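Local coordinates for lipolytic enzyme, g-d-s-l (PDB 2W47), which belongs to family 6 of the carbohydrate-binding modules, beta-sandwich domains, and holds 4-deoxy-beta-L-threo-hex-4-enopyranuronic acid and a calcium ion in its pocket, at residues 15-20 with 30-35. Sequence-based numbering, arbitrary orientation.
With CA (calcium ion), chain C; AQA (4-deoxy-beta-L-threo-hex-4-enopyranuronic acid), chain B.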
loop_
_atom_site.group_PDB
_atom_site.type_symbol
_atom_site.label_atom_id
_atom_site.label_comp_id
_atom_site.label_asym_id
_atom_site.label_seq_id
_atom_site.Cartn_x
_atom_site.Cartn_y
_atom_site.Cartn_z
ATOM N N TYR A 15 -9.512 0.776 -7.790
ATOM C CA TYR A 15 -9.804 0.869 -9.209
ATOM C C TYR A 15 -9.129 -0.295 -9.905
ATOM O O TYR A 15 -7.936 -0.519 -9.724
ATOM C CB TYR A 15 -9.273 2.183 -9.770
ATOM C CG TYR A 15 -9.269 2.249 -11.281
ATOM C CD1 TYR A 15 -10.452 2.453 -11.985
ATOM C CD2 TYR A 15 -8.083 2.117 -12.000
ATOM C CE1 TYR A 15 -10.455 2.511 -13.377
ATOM C CE2 TYR A 15 -8.076 2.175 -13.394
ATOM C CZ TYR A 15 -9.262 2.374 -14.066
ATOM O OH TYR A 15 -9.244 2.429 -15.448
ATOM N N ASN A 16 -9.882 -1.044 -10.700
ATOM C CA ASN A 16 -9.347 -2.236 -11.354
ATOM C C ASN A 16 -8.628 -3.153 -10.360
ATOM O O ASN A 16 -7.494 -3.611 -10.565
ATOM C CB ASN A 16 -8.487 -1.866 -12.569
ATOM C CG ASN A 16 -9.330 -1.529 -13.772
ATOM O OD1 ASN A 16 -10.512 -1.860 -13.815
ATOM N ND2 ASN A 16 -8.729 -0.883 -14.757
ATOM N N ALA A 17 -9.327 -3.375 -9.257
ATOM C CA ALA A 17 -8.895 -4.214 -8.160
ATOM C C ALA A 17 -10.177 -4.612 -7.434
ATOM O O ALA A 17 -11.207 -3.937 -7.587
ATOM C CB ALA A 17 -7.976 -3.427 -7.243
ATOM N N ILE A 18 -10.113 -5.697 -6.670
ATOM C CA ILE A 18 -11.257 -6.168 -5.889
ATOM C C ILE A 18 -10.871 -6.387 -4.436
ATOM O O ILE A 18 -9.684 -6.416 -4.099
ATOM C CB ILE A 18 -11.844 -7.481 -6.473
ATOM C CG1 ILE A 18 -10.870 -8.667 -6.286
ATOM C CG2 ILE A 18 -12.251 -7.275 -7.933
ATOM C CD1 ILE A 18 -11.408 -10.035 -6.713
ATOM N N LEU A 19 -11.880 -6.547 -3.581
ATOM C CA LEU A 19 -11.692 -7.014 -2.217
ATOM C C LEU A 19 -12.013 -8.498 -2.217
ATOM O O LEU A 19 -13.063 -8.914 -2.722
ATOM C CB LEU A 19 -12.644 -6.289 -1.265
ATOM C CG LEU A 19 -12.490 -4.769 -1.188
ATOM C CD1 LEU A 19 -13.499 -4.160 -0.223
ATOM C CD2 LEU A 19 -11.064 -4.395 -0.793
ATOM N N GLU A 20 -11.113 -9.304 -1.665
ATOM C CA GLU A 20 -11.338 -10.745 -1.616
ATOM C C GLU A 20 -10.806 -11.346 -0.325
ATOM O O GLU A 20 -10.172 -10.654 0.488
ATOM C CB GLU A 20 -10.760 -11.446 -2.848
ATOM C CG GLU A 20 -9.263 -11.548 -2.864
ATOM C CD GLU A 20 -8.727 -12.379 -4.013
ATOM O OE1 GLU A 20 -7.621 -12.932 -3.840
ATOM O OE2 GLU A 20 -9.384 -12.466 -5.077
ATOM N N CYS A 30 -10.824 -8.457 4.836
ATOM C CA CYS A 30 -10.446 -8.820 3.477
ATOM C C CYS A 30 -9.131 -8.154 3.113
ATOM O O CYS A 30 -8.519 -7.467 3.927
ATOM C CB CYS A 30 -11.547 -8.378 2.493
ATOM S SG CYS A 30 -11.879 -6.589 2.494
ATOM N N TYR A 31 -8.712 -8.355 1.869
ATOM C CA TYR A 31 -7.543 -7.685 1.314
ATOM C C TYR A 31 -7.845 -7.321 -0.137
ATOM O O TYR A 31 -8.851 -7.772 -0.704
ATOM C CB TYR A 31 -6.303 -8.583 1.425
ATOM C CG TYR A 31 -6.419 -9.884 0.657
ATOM C CD1 TYR A 31 -6.066 -9.956 -0.695
ATOM C CD2 TYR A 31 -6.877 -11.045 1.279
ATOM C CE1 TYR A 31 -6.174 -11.145 -1.411
ATOM C CE2 TYR A 31 -6.978 -12.247 0.578
ATOM C CZ TYR A 31 -6.616 -12.293 -0.760
ATOM O OH TYR A 31 -6.726 -13.475 -1.451
ATOM N N VAL A 32 -6.982 -6.498 -0.726
ATOM C CA VAL A 32 -7.135 -6.099 -2.123
ATOM C C VAL A 32 -6.364 -7.027 -3.049
ATOM O O VAL A 32 -5.196 -7.309 -2.824
ATOM C CB VAL A 32 -6.636 -4.663 -2.369
ATOM C CG1 VAL A 32 -6.912 -4.253 -3.808
ATOM C CG2 VAL A 32 -7.308 -3.688 -1.421
ATOM N N ASN A 33 -7.037 -7.484 -4.099
ATOM C CA ASN A 33 -6.408 -8.207 -5.192
ATOM C C ASN A 33 -6.567 -7.372 -6.453
ATOM O O ASN A 33 -7.685 -7.161 -6.923
ATOM C CB ASN A 33 -7.057 -9.588 -5.326
ATOM C CG ASN A 33 -6.650 -10.332 -6.586
ATOM O OD1 ASN A 33 -5.727 -9.941 -7.303
ATOM N ND2 ASN A 33 -7.372 -11.408 -6.875
ATOM N N TYR A 34 -5.447 -6.862 -6.966
ATOM C CA TYR A 34 -5.436 -6.048 -8.174
ATOM C C TYR A 34 -5.834 -6.886 -9.379
ATOM O O TYR A 34 -5.488 -8.061 -9.456
ATOM C CB TYR A 34 -4.019 -5.529 -8.426
ATOM C CG TYR A 34 -3.567 -4.359 -7.575
ATOM C CD1 TYR A 34 -3.229 -4.524 -6.236
ATOM C CD2 TYR A 34 -3.408 -3.096 -8.137
ATOM C CE1 TYR A 34 -2.779 -3.461 -5.467
ATOM C CE2 TYR A 34 -2.954 -2.018 -7.379
ATOM C CZ TYR A 34 -2.652 -2.209 -6.041
ATOM O OH TYR A 34 -2.205 -1.169 -5.255
ATOM N N HIS A 35 -6.533 -6.292 -10.345
ATOM C CA HIS A 35 -6.644 -6.932 -11.657
ATOM C C HIS A 35 -5.240 -7.163 -12.196
ATOM O O HIS A 35 -4.335 -6.353 -11.962
ATOM C CB HIS A 35 -7.392 -6.039 -12.644
ATOM C CG HIS A 35 -8.862 -5.926 -12.391
ATOM N ND1 HIS A 35 -9.492 -6.506 -11.309
ATOM C CD2 HIS A 35 -9.825 -5.269 -13.080
ATOM C CE1 HIS A 35 -10.783 -6.225 -11.354
ATOM N NE2 HIS A 35 -11.008 -5.467 -12.414
HETATM CA CA CA C . -4.001 -9.712 -8.705
HETATM O O6A AQA B . -1.850 -13.209 -9.604
HETATM C C6 AQA B . -2.569 -12.774 -8.661
HETATM O O6B AQA B . -2.716 -11.545 -8.438
HETATM C C5 AQA B . -3.190 -13.649 -7.869
HETATM O O5 AQA B . -2.962 -15.061 -8.150
HETATM C C4 AQA B . -3.966 -13.240 -6.839
HETATM C C3 AQA B . -4.839 -14.234 -6.098
HETATM O O3 AQA B . -5.149 -13.780 -4.773
HETATM C C2 AQA B . -4.085 -15.556 -6.035
HETATM O O2 AQA B . -4.858 -16.556 -5.369
HETATM C C1 AQA B . -3.752 -16.027 -7.447
HETATM O O HOH W 1 -3.094 -8.463 -6.657
HETATM O O HOH W 2 -5.257 -11.445 -9.700
HETATM O O HOH W 3 -2.353 -8.363 -9.628
#
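In Glu20, chi1 of 74° sets CG between the backbone N and carbonyl carbon, and the chain, extended beyond CG, carries the carboxylate to Tyr31 and Asn33; chi1 of 170° turns Asn33 CG anti to its backbone N. Glu20 OE1 accepts Tyr31 OH on its anti side at 2.6 Å. Asn33 ND2 meets Glu20 OE2 from above the carboxylate plane at 2.9 Å, nearly straight (172°), consistent with fixing the amide so that Asn33 OD1 faces the calcium, 2.2 Å away. Glu20 is thus second-shell by position; its OE1 also comes within 2.8 Å of O3 of the bound sugar, whose O6B coordinates the same calcium. Tyr34 O, Asn36 and waters share that coordination. Behind this site, paired backbone bonds join Ile18 with Asn33 and Glu20 with Tyr31 in this antiparallel hairpin. Ala17, Leu19, Val32 and Tyr34 occupy its other face, Ala17 CB packing on Val32 CG1 (3.7 Å). Just before strand 17-20, Asn16 C lies 3.4 Å above the centre of the His35 ring. The hairpin packs on the sandwich: Val32 and Tyr34 touch Ile42 of strand 41-48, Tyr31 and Asn33 touch Asn122, and the Val32 backbone hydrogen-bonds with Val123 of strand 122-130.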